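Local coordinates for protein choline dehydrogenase and related flavoproteins (Aspergillus oryzae, PDB 3Q9T) that oxidises formate as a formate oxidase of the glucose-methanol-choline oxidoreductase family, using an 8-formyl-FAD cofactor, at residues A26-I40 / V215-H228. Numbering follows the deposited sequence.
Sequences AENPNVTVLIVEAGI and VKNKPNITIVPEVH. With FAY ([(2R,3S,4R,5R)-5-(6-amino-9H-purin-9-yl)-3,4-dihydroxytetrahydrofuran-2-yl]methyl (2R,3S,4S)-5-(8-formyl-7-methyl-2,4-dioxo-3,4-dihydrobenzo[g]pteridin-10(2H)-yl)-2,3,4-trihydroxypentyl dihydrogen diphosphate), chain D.
Val-33 to Val-36 pair in parallel with Ile-221 to Val-224, the short strand axes 4.6 Å apart and 16° from aligned. Four backbone bonds alternate along the pair, from Val-33 N to Asn-220 O through to Val-224 N on Ile-35 O. Packing is tightest on the face toward helix 16-25. There Ile-35, its CG1 anti to the carbonyl carbon (chi1 -52°), brings CD1 3.6 Å from Ile-221 CG2, and the same methyl meets Val-215 CG1 tip to tip at 3.7 Å. Ahead of the strands, Asn-220 ND2 donates almost straight (170°) to Ala-26 O at 2.9 Å and also to Val-31 O, the two carbonyls holding the amide's rotation. The opposite face, with Leu-34 CD1 on Val-224 CG2, is sparser across the pair, and Phe-7 adds to it. The contact opens to solvent at exposed Glu-226, where a water joins Ala-38 O to Glu-226 OE1. Just past the strand, Glu-37 splits its carboxylate between two ribose hydroxyls, OE1 taking FAY O3B and OE2 taking FAY O2B, each at 2.7 Å; Gly-39 N also donates to OE2. An acidic residue just after the second strand of the fold, gripping the adenosine ribose, is a hallmark of the Rossmann-type FAD-binding fold.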
ATOM      1  N   ALA A  26      28.909 -16.725 -28.111  1.00 22.00           N
ATOM      2  CA  ALA A  26      29.900 -15.971 -28.873  1.00 19.55           C
ATOM      3  C   ALA A  26      31.324 -16.550 -28.809  1.00 26.24           C
ATOM      4  O   ALA A  26      32.214 -16.067 -29.507  1.00 23.98           O
ATOM      5  CB  ALA A  26      29.913 -14.503 -28.417  1.00 18.16           C
ATOM      6  N   GLU A  27      31.554 -17.558 -27.970  1.00 20.84           N
ATOM      7  CA  GLU A  27      32.907 -18.117 -27.856  1.00 26.25           C
ATOM      8  C   GLU A  27      33.417 -18.734 -29.172  1.00 28.88           C
ATOM      9  O   GLU A  27      34.627 -18.847 -29.384  1.00 31.96           O
ATOM     10  CB  GLU A  27      33.013 -19.105 -26.692  1.00 19.74           C
ATOM     11  CG  GLU A  27      33.127 -18.432 -25.334  1.00 19.47           C
ATOM     12  CD  GLU A  27      32.852 -19.388 -24.174  1.00 23.90           C
ATOM     13  OE1 GLU A  27      32.253 -20.455 -24.411  1.00 22.84           O
ATOM     14  OE2 GLU A  27      33.210 -19.062 -23.020  1.00 27.81           O
ATOM     15  N   ASN A  28      32.502 -19.137 -30.049  1.00 25.56           N
ATOM     16  CA  ASN A  28      32.876 -19.374 -31.440  1.00 25.00           C
ATOM     17  C   ASN A  28      32.811 -18.043 -32.151  1.00 21.54           C
ATOM     18  O   ASN A  28      31.724 -17.512 -32.383  1.00 24.26           O
ATOM     19  CB  ASN A  28      31.952 -20.365 -32.141  1.00 23.78           C
ATOM     20  CG  ASN A  28      32.335 -20.567 -33.606  1.00 23.51           C
ATOM     21  OD1 ASN A  28      33.117 -19.801 -34.166  1.00 29.16           O
ATOM     22  ND2 ASN A  28      31.795 -21.590 -34.217  1.00 13.93           N
ATOM     23  N   PRO A  29      33.978 -17.475 -32.467  1.00 26.89           N
ATOM     24  CA  PRO A  29      34.062 -16.098 -32.975  1.00 24.89           C
ATOM     25  C   PRO A  29      33.269 -15.925 -34.276  1.00 28.85           C
ATOM     26  O   PRO A  29      32.959 -14.802 -34.664  1.00 27.46           O
ATOM     27  CB  PRO A  29      35.559 -15.908 -33.224  1.00 32.01           C
ATOM     28  CG  PRO A  29      36.100 -17.302 -33.377  1.00 29.12           C
ATOM     29  CD  PRO A  29      35.288 -18.143 -32.440  1.00 24.01           C
ATOM     30  N   ASN A  30      32.921 -17.034 -34.917  1.00 23.95           N
ATOM     31  CA  ASN A  30      32.151 -16.991 -36.149  1.00 28.38           C
ATOM     32  C   ASN A  30      30.635 -16.909 -35.969  1.00 26.69           C
ATOM     33  O   ASN A  30      29.905 -16.635 -36.918  1.00 22.91           O
ATOM     34  CB  ASN A  30      32.481 -18.206 -36.999  1.00 25.39           C
ATOM     35  CG  ASN A  30      33.944 -18.275 -37.356  1.00 29.81           C
ATOM     36  OD1 ASN A  30      34.476 -17.392 -38.033  1.00 32.62           O
ATOM     37  ND2 ASN A  30      34.606 -19.323 -36.896  1.00 23.94           N
ATOM     38  N   VAL A  31      30.158 -17.179 -34.764  1.00 19.86           N
ATOM     39  CA  VAL A  31      28.723 -17.160 -34.528  1.00 24.24           C
ATOM     40  C   VAL A  31      28.280 -15.717 -34.283  1.00 19.80           C
ATOM     41  O   VAL A  31      28.877 -15.015 -33.474  1.00 24.73           O
ATOM     42  CB  VAL A  31      28.348 -18.098 -33.362  1.00 23.69           C
ATOM     43  CG1 VAL A  31      26.904 -17.905 -32.968  1.00 17.89           C
ATOM     44  CG2 VAL A  31      28.632 -19.563 -33.751  1.00 16.46           C
ATOM     45  N   THR A  32      27.271 -15.256 -35.012  1.00 21.87           N
ATOM     46  CA  THR A  32      26.763 -13.894 -34.803  1.00 27.06           C
ATOM     47  C   THR A  32      25.693 -13.856 -33.726  1.00 18.52           C
ATOM     48  O   THR A  32      24.724 -14.616 -33.773  1.00 21.59           O
ATOM     49  CB  THR A  32      26.151 -13.288 -36.074  1.00 19.62           C
ATOM     50  OG1 THR A  32      25.288 -14.256 -36.693  1.00 21.49           O
ATOM     51  CG2 THR A  32      27.240 -12.853 -37.043  1.00 18.47           C
ATOM     52  N   VAL A  33      25.860 -12.948 -32.775  1.00 19.36           N
ATOM     53  CA  VAL A  33      24.935 -12.823 -31.655  1.00 19.30           C
ATOM     54  C   VAL A  33      24.464 -11.375 -31.530  1.00 23.12           C
ATOM     55  O   VAL A  33      25.278 -10.424 -31.539  1.00 16.72           O
ATOM     56  CB  VAL A  33      25.610 -13.259 -30.314  1.00 28.36           C
ATOM     57  CG1 VAL A  33      24.606 -13.266 -29.144  1.00 18.48           C
ATOM     58  CG2 VAL A  33      26.275 -14.623 -30.451  1.00 16.00           C
ATOM     59  N   LEU A  34      23.150 -11.205 -31.416  1.00 15.07           N
ATOM     60  CA  LEU A  34      22.578  -9.889 -31.136  1.00 20.20           C
ATOM     61  C   LEU A  34      22.021  -9.860 -29.721  1.00 22.52           C
ATOM     62  O   LEU A  34      21.365 -10.805 -29.301  1.00 19.75           O
ATOM     63  CB  LEU A  34      21.451  -9.552 -32.123  1.00 22.74           C
ATOM     64  CG  LEU A  34      20.519  -8.395 -31.721  1.00 20.26           C
ATOM     65  CD1 LEU A  34      21.206  -7.042 -31.913  1.00 16.50           C
ATOM     66  CD2 LEU A  34      19.223  -8.449 -32.511  1.00 19.83           C
ATOM     67  N   ILE A  35      22.291  -8.776 -28.990  1.00 22.23           N
ATOM     68  CA  ILE A  35      21.611  -8.505 -27.726  1.00 23.25           C
ATOM     69  C   ILE A  35      20.777  -7.214 -27.781  1.00 19.47           C
ATOM     70  O   ILE A  35      21.319  -6.136 -27.976  1.00 19.25           O
ATOM     71  CB  ILE A  35      22.607  -8.366 -26.553  1.00 24.93           C
ATOM     72  CG1 ILE A  35      23.549  -9.569 -26.503  1.00 16.52           C
ATOM     73  CG2 ILE A  35      21.846  -8.220 -25.236  1.00 16.66           C
ATOM     74  CD1 ILE A  35      24.759  -9.364 -25.609  1.00 20.71           C
ATOM     75  N   VAL A  36      19.465  -7.329 -27.595  1.00 19.69           N
ATOM     76  CA  VAL A  36      18.618  -6.148 -27.396  1.00 18.51           C
ATOM     77  C   VAL A  36      18.361  -5.924 -25.907  1.00 19.92           C
ATOM     78  O   VAL A  36      18.196  -6.871 -25.141  1.00 20.80           O
ATOM     79  CB  VAL A  36      17.280  -6.211 -28.186  1.00 20.91           C
ATOM     80  CG1 VAL A  36      17.542  -6.222 -29.693  1.00 20.58           C
ATOM     81  CG2 VAL A  36      16.440  -7.403 -27.769  1.00 18.71           C
ATOM     82  N   GLU A  37      18.351  -4.655 -25.508  1.00 25.08           N
ATOM     83  CA  GLU A  37      18.347  -4.263 -24.106  1.00 21.34           C
ATOM     84  C   GLU A  37      17.730  -2.880 -23.990  1.00 23.61           C
ATOM     85  O   GLU A  37      18.098  -1.975 -24.743  1.00 19.86           O
ATOM     86  CB  GLU A  37      19.777  -4.207 -23.574  1.00 15.72           C
ATOM     87  CG  GLU A  37      19.923  -3.527 -22.238  1.00 16.54           C
ATOM     88  CD  GLU A  37      19.032  -4.147 -21.171  1.00 21.09           C
ATOM     89  OE1 GLU A  37      18.894  -5.385 -21.148  1.00 18.38           O
ATOM     90  OE2 GLU A  37      18.457  -3.392 -20.368  1.00 22.94           O
ATOM     91  N   ALA A  38      16.798  -2.730 -23.048  1.00 18.88           N
ATOM     92  CA  ALA A  38      16.108  -1.457 -22.810  1.00 22.03           C
ATOM     93  C   ALA A  38      17.011  -0.358 -22.231  1.00 22.24           C
ATOM     94  O   ALA A  38      16.853   0.811 -22.563  1.00 26.51           O
ATOM     95  CB  ALA A  38      14.889  -1.677 -21.909  1.00 16.29           C
ATOM     96  N   GLY A  39      17.953  -0.741 -21.370  1.00 23.43           N
ATOM     97  CA  GLY A  39      18.826   0.208 -20.699  1.00 22.46           C
ATOM     98  C   GLY A  39      20.067   0.616 -21.484  1.00 20.34           C
ATOM     99  O   GLY A  39      20.215   0.263 -22.655  1.00 21.05           O
ATOM    100  N   ILE A  40      20.958   1.358 -20.827  1.00 17.58           N
ATOM    101  CA  ILE A  40      22.205   1.825 -21.433  1.00 19.43           C
ATOM    102  C   ILE A  40      23.151   0.668 -21.735  1.00 23.26           C
ATOM    103  O   ILE A  40      23.015  -0.432 -21.182  1.00 21.42           O
ATOM    104  CB  ILE A  40      22.982   2.795 -20.512  1.00 20.54           C
ATOM    105  CG1 ILE A  40      23.197   2.167 -19.138  1.00 16.92           C
ATOM    106  CG2 ILE A  40      22.268   4.132 -20.359  1.00 20.83           C
ATOM    107  CD1 ILE A  40      24.543   2.557 -18.526  1.00 21.37           C
ATOM    108  N   VAL A 215      30.170 -10.007 -22.188  1.00 21.51           N
ATOM    109  CA  VAL A 215      29.827  -9.665 -23.579  1.00 28.30           C
ATOM    110  C   VAL A 215      30.612  -8.520 -24.212  1.00 29.14           C
ATOM    111  O   VAL A 215      30.252  -8.033 -25.291  1.00 30.50           O
ATOM    112  CB  VAL A 215      28.321  -9.370 -23.733  1.00 22.50           C
ATOM    113  CG1 VAL A 215      27.511 -10.605 -23.412  1.00 19.19           C
ATOM    114  CG2 VAL A 215      27.911  -8.190 -22.851  1.00 16.24           C
ATOM    115  N   LYS A 216      31.686  -8.095 -23.560  1.00 32.34           N
ATOM    116  CA  LYS A 216      32.525  -7.036 -24.117  1.00 37.38           C
ATOM    117  C   LYS A 216      33.711  -7.618 -24.903  1.00 39.88           C
ATOM    118  O   LYS A 216      34.047  -8.799 -24.770  1.00 32.22           O
ATOM    119  CB  LYS A 216      32.986  -6.078 -23.012  1.00 39.68           C
ATOM    120  CG  LYS A 216      33.574  -6.782 -21.775  1.00 50.12           C
ATOM    121  CD  LYS A 216      33.667  -5.845 -20.561  1.00 44.35           C
ATOM    122  CE  LYS A 216      34.923  -4.968 -20.574  1.00 35.41           C
ATOM    123  NZ  LYS A 216      36.085  -5.667 -19.950  1.00 55.29           N
ATOM    124  N   ASN A 217      34.318  -6.788 -25.746  1.00 52.65           N
ATOM    125  CA  ASN A 217      35.452  -7.210 -26.572  1.00 52.87           C
ATOM    126  C   ASN A 217      35.173  -8.493 -27.350  1.00 52.85           C
ATOM    127  O   ASN A 217      36.049  -9.351 -27.491  1.00 46.96           O
ATOM    128  CB  ASN A 217      36.723  -7.388 -25.729  1.00 56.65           C
ATOM    129  CG  ASN A 217      36.925  -6.262 -24.728  1.00 66.22           C
ATOM    130  OD1 ASN A 217      37.165  -6.510 -23.545  1.00 69.87           O
ATOM    131  ND2 ASN A 217      36.813  -5.018 -25.194  1.00 60.39           N
ATOM    132  N   LYS A 218      33.946  -8.626 -27.842  1.00 50.15           N
ATOM    133  CA  LYS A 218      33.599  -9.734 -28.725  1.00 39.81           C
ATOM    134  C   LYS A 218      32.843  -9.190 -29.929  1.00 32.13           C
ATOM    135  O   LYS A 218      31.663  -8.877 -29.852  1.00 33.89           O
ATOM    136  CB  LYS A 218      32.818 -10.799 -27.963  1.00 38.75           C
ATOM    137  CG  LYS A 218      33.614 -11.343 -26.793  1.00 45.36           C
ATOM    138  CD  LYS A 218      32.795 -12.229 -25.894  1.00 45.83           C
ATOM    139  CE  LYS A 218      33.594 -12.582 -24.647  1.00 53.65           C
ATOM    140  NZ  LYS A 218      32.931 -13.655 -23.856  1.00 55.11           N
ATOM    141  N   PRO A 219      33.552  -9.046 -31.052  1.00 36.09           N
ATOM    142  CA  PRO A 219      33.023  -8.323 -32.207  1.00 28.86           C
ATOM    143  C   PRO A 219      31.944  -9.102 -32.932  1.00 31.27           C
ATOM    144  O   PRO A 219      31.320  -8.552 -33.829  1.00 34.55           O
ATOM    145  CB  PRO A 219      34.249  -8.154 -33.106  1.00 39.23           C
ATOM    146  CG  PRO A 219      35.142  -9.295 -32.745  1.00 39.23           C
ATOM    147  CD  PRO A 219      34.923  -9.539 -31.275  1.00 36.27           C
ATOM    148  N   ASN A 220      31.729 -10.359 -32.564  1.00 25.16           N
ATOM    149  CA  ASN A 220      30.607 -11.104 -33.120  1.00 24.86           C
ATOM    150  C   ASN A 220      29.304 -10.860 -32.341  1.00 25.72           C
ATOM    151  O   ASN A 220      28.227 -11.318 -32.740  1.00 23.58           O
ATOM    152  CB  ASN A 220      30.921 -12.607 -33.249  1.00 23.69           C
ATOM    153  CG  ASN A 220      31.493 -13.203 -31.974  1.00 24.36           C
ATOM    154  OD1 ASN A 220      32.154 -12.512 -31.205  1.00 26.94           O
ATOM    155  ND2 ASN A 220      31.255 -14.501 -31.755  1.00 21.08           N
ATOM    156  N   ILE A 221      29.399 -10.135 -31.233  1.00 23.38           N
ATOM    157  CA  ILE A 221      28.201  -9.729 -30.508  1.00 19.49           C
ATOM    158  C   ILE A 221      27.812  -8.320 -30.891  1.00 23.13           C
ATOM    159  O   ILE A 221      28.594  -7.389 -30.706  1.00 21.73           O
ATOM    160  CB  ILE A 221      28.385  -9.770 -28.974  1.00 20.98           C
ATOM    161  CG1 ILE A 221      28.782 -11.178 -28.522  1.00 16.85           C
ATOM    162  CG2 ILE A 221      27.103  -9.317 -28.293  1.00 15.13           C
ATOM    163  CD1 ILE A 221      28.972 -11.334 -27.027  1.00 19.32           C
ATOM    164  N   THR A 222      26.614  -8.164 -31.444  1.00 17.79           N
ATOM    165  CA  THR A 222      26.079  -6.829 -31.675  1.00 20.67           C
ATOM    166  C   THR A 222      25.235  -6.428 -30.471  1.00 19.66           C
ATOM    167  O   THR A 222      24.291  -7.127 -30.088  1.00 21.82           O
ATOM    168  CB  THR A 222      25.254  -6.722 -32.988  1.00 18.38           C
ATOM    169  OG1 THR A 222      26.089  -7.036 -34.109  1.00 25.30           O
ATOM    170  CG2 THR A 222      24.716  -5.301 -33.174  1.00 21.85           C
ATOM    171  N   ILE A 223      25.594  -5.316 -29.845  1.00 28.92           N
ATOM    172  CA  ILE A 223      24.784  -4.845 -28.736  1.00 25.80           C
ATOM    173  C   ILE A 223      23.935  -3.619 -29.074  1.00 20.77           C
ATOM    174  O   ILE A 223      24.453  -2.534 -29.354  1.00 21.97           O
ATOM    175  CB  ILE A 223      25.607  -4.627 -27.461  1.00 17.68           C
ATOM    176  CG1 ILE A 223      26.365  -5.913 -27.120  1.00 23.38           C
ATOM    177  CG2 ILE A 223      24.675  -4.266 -26.319  1.00 16.89           C
ATOM    178  CD1 ILE A 223      27.449  -5.749 -26.068  1.00 26.68           C
ATOM    179  N   VAL A 224      22.622  -3.811 -29.031  1.00 19.49           N
ATOM    180  CA  VAL A 224      21.670  -2.722 -29.264  1.00 23.43           C
ATOM    181  C   VAL A 224      20.949  -2.376 -27.959  1.00 21.81           C
ATOM    182  O   VAL A 224      19.992  -3.046 -27.572  1.00 18.94           O
ATOM    183  CB  VAL A 224      20.655  -3.081 -30.359  1.00 25.24           C
ATOM    184  CG1 VAL A 224      19.617  -1.970 -30.532  1.00 19.05           C
ATOM    185  CG2 VAL A 224      21.378  -3.351 -31.671  1.00 20.52           C
ATOM    186  N   PRO A 225      21.457  -1.357 -27.254  1.00 17.77           N
ATOM    187  CA  PRO A 225      20.913  -0.837 -26.002  1.00 21.88           C
ATOM    188  C   PRO A 225      19.832   0.200 -26.295  1.00 20.89           C
ATOM    189  O   PRO A 225      19.635   0.561 -27.458  1.00 24.30           O
ATOM    190  CB  PRO A 225      22.121  -0.141 -25.381  1.00 27.50           C
ATOM    191  CG  PRO A 225      22.895   0.379 -26.575  1.00 21.53           C
ATOM    192  CD  PRO A 225      22.684  -0.645 -27.666  1.00 22.02           C
ATOM    193  N   GLU A 226      19.151   0.680 -25.259  1.00 22.70           N
ATOM    194  CA  GLU A 226      18.125   1.716 -25.421  1.00 23.27           C
ATOM    195  C   GLU A 226      17.014   1.333 -26.395  1.00 21.44           C
ATOM    196  O   GLU A 226      16.532   2.191 -27.119  1.00 19.88           O
ATOM    197  CB  GLU A 226      18.725   3.028 -25.921  1.00 19.93           C
ATOM    198  CG  GLU A 226      19.993   3.457 -25.235  1.00 34.42           C
ATOM    199  CD  GLU A 226      19.742   4.482 -24.174  1.00 42.06           C
ATOM    200  OE1 GLU A 226      18.708   4.368 -23.479  1.00 45.80           O
ATOM    201  OE2 GLU A 226      20.574   5.407 -24.044  1.00 50.72           O
ATOM    202  N   VAL A 227      16.602   0.066 -26.420  1.00 18.18           N
ATOM    203  CA  VAL A 227      15.459  -0.328 -27.233  1.00 16.62           C
ATOM    204  C   VAL A 227      14.502  -1.134 -26.383  1.00 21.17           C
ATOM    205  O   VAL A 227      14.920  -1.967 -25.585  1.00 20.46           O
ATOM    206  CB  VAL A 227      15.853  -1.151 -28.485  1.00 18.36           C
ATOM    207  CG1 VAL A 227      16.731  -0.327 -29.423  1.00 19.50           C
ATOM    208  CG2 VAL A 227      16.542  -2.466 -28.086  1.00 15.54           C
ATOM    209  N   HIS A 228      13.211  -0.876 -26.557  1.00 17.57           N
ATOM    210  CA  HIS A 228      12.182  -1.514 -25.753  1.00 18.39           C
ATOM    211  C   HIS A 228      11.458  -2.568 -26.592  1.00 21.70           C
ATOM    212  O   HIS A 228      10.960  -2.280 -27.696  1.00 23.79           O
ATOM    213  CB  HIS A 228      11.202  -0.444 -25.265  1.00 21.85           C
ATOM    214  CG  HIS A 228      10.351  -0.877 -24.117  1.00 24.47           C
ATOM    215  ND1 HIS A 228      10.670  -0.597 -22.806  1.00 21.97           N
ATOM    216  CD2 HIS A 228       9.182  -1.560 -24.083  1.00 27.34           C
ATOM    217  CE1 HIS A 228       9.737  -1.089 -22.013  1.00 23.23           C
ATOM    218  NE2 HIS A 228       8.822  -1.679 -22.762  1.00 22.29           N
TER
HETATM  219  P   FAY D 600      17.747 -12.151 -14.613  1.00 20.09           P
HETATM  220  N1  FAY D 600      20.805 -11.966  -5.792  1.00 18.46           N
HETATM  221  C2  FAY D 600      21.976 -12.388  -5.167  1.00 22.42           C
HETATM  222  O2  FAY D 600      22.447 -13.490  -5.422  1.00 21.13           O
HETATM  223  N3  FAY D 600      22.848 -11.451  -4.655  1.00 25.79           N
HETATM  224  C4  FAY D 600      22.347 -10.242  -4.242  1.00 28.72           C
HETATM  225  O4  FAY D 600      22.822  -9.748  -3.202  1.00 23.69           O
HETATM  226  N5  FAY D 600      20.641  -8.589  -4.475  1.00 21.58           N
HETATM  227  C6  FAY D 600      19.327  -6.727  -5.050  1.00 24.40           C
HETATM  228  C7  FAY D 600      18.422  -6.088  -5.878  1.00 21.72           C
HETATM  229  C8  FAY D 600      17.856  -6.787  -6.949  1.00 20.79           C
HETATM  230  O8  FAY D 600      16.697  -6.545  -8.971  1.00 19.63           O
HETATM  231  C9  FAY D 600      18.306  -8.082  -7.242  1.00 16.48           C
HETATM  232  PA  FAY D 600      17.651  -9.370 -15.127  1.00 14.25           P
HETATM  233  C1' FAY D 600      18.959 -10.903  -7.747  1.00 24.93           C
HETATM  234  C10 FAY D 600      20.361 -10.675  -5.625  1.00 18.45           C
HETATM  235  N10 FAY D 600      19.449 -10.119  -6.527  1.00 19.96           N
HETATM  236  N1A FAY D 600      12.663  -4.461 -23.530  1.00 15.27           N
HETATM  237  O1A FAY D 600      16.796  -8.297 -14.542  1.00 23.36           O
HETATM  238  C1B FAY D 600      15.921  -6.188 -19.792  1.00 19.89           C
HETATM  239  O1P FAY D 600      18.695 -12.454 -15.748  1.00 19.08           O
HETATM  240  C2' FAY D 600      19.956 -10.817  -8.926  1.00 17.40           C
HETATM  241  O2' FAY D 600      20.354  -9.498  -9.039  1.00 19.25           O
HETATM  242  C2A FAY D 600      14.043  -4.521 -23.576  1.00 16.55           C
HETATM  243  O2A FAY D 600      19.048  -9.402 -14.585  1.00 19.13           O
HETATM  244  C2B FAY D 600      16.222  -5.528 -18.458  1.00 19.89           C
HETATM  245  O2B FAY D 600      16.609  -4.171 -18.581  1.00 15.16           O
HETATM  246  O2P FAY D 600      16.698 -13.240 -14.473  1.00 19.13           O
HETATM  247  C3' FAY D 600      19.620 -11.371 -10.350  1.00 28.07           C
HETATM  248  O3' FAY D 600      20.069 -10.571 -11.442  1.00 19.81           O
HETATM  249  N3A FAY D 600      14.762  -5.004 -22.494  1.00 19.60           N
HETATM  250  C3B FAY D 600      17.367  -6.379 -17.956  1.00 19.81           C
HETATM  251  O3B FAY D 600      18.559  -5.920 -18.544  1.00 17.67           O
HETATM  252  O3P FAY D 600      16.948 -10.786 -14.920  1.00 18.13           O
HETATM  253  C4' FAY D 600      18.168 -11.689 -10.600  1.00 24.13           C
HETATM  254  O4' FAY D 600      17.752 -12.487  -9.495  1.00 20.95           O
HETATM  255  C4A FAY D 600      14.102  -5.427 -21.385  1.00 19.34           C
HETATM  256  C4B FAY D 600      17.085  -7.741 -18.542  1.00 18.64           C
HETATM  257  O4B FAY D 600      16.108  -7.560 -19.553  1.00 18.15           O
HETATM  258  C4X FAY D 600      21.084  -9.861  -4.734  1.00 26.10           C
HETATM  259  C5' FAY D 600      17.988 -12.423 -11.951  1.00 26.42           C
HETATM  260  O5' FAY D 600      18.494 -11.878 -13.179  1.00 23.62           O
HETATM  261  C5A FAY D 600      12.712  -5.384 -21.325  1.00 21.79           C
HETATM  262  C5B FAY D 600      16.604  -8.711 -17.481  1.00 17.68           C
HETATM  263  O5B FAY D 600      17.722  -9.122 -16.734  1.00 19.03           O
HETATM  264  C5X FAY D 600      19.599  -8.082  -5.221  1.00 28.26           C
HETATM  265  C6A FAY D 600      11.981  -4.890 -22.404  1.00 25.55           C
HETATM  266  N6A FAY D 600      10.651  -4.755 -22.309  1.00 22.15           N
HETATM  267  N7A FAY D 600      12.333  -5.866 -20.124  1.00 20.75           N
HETATM  268  C7M FAY D 600      17.938  -4.715  -5.477  1.00 18.34           C
HETATM  269  C8A FAY D 600      13.431  -6.224 -19.425  1.00 14.35           C
HETATM  270  C8M FAY D 600      17.216  -5.997  -8.024  1.00 20.01           C
HETATM  271  C9A FAY D 600      19.141  -8.764  -6.360  1.00 19.63           C
HETATM  272  N9A FAY D 600      14.528  -5.953 -20.190  1.00 22.10           N
HETATM  273  O   HOH W   1      16.221   3.389 -21.726  1.00 23.51           O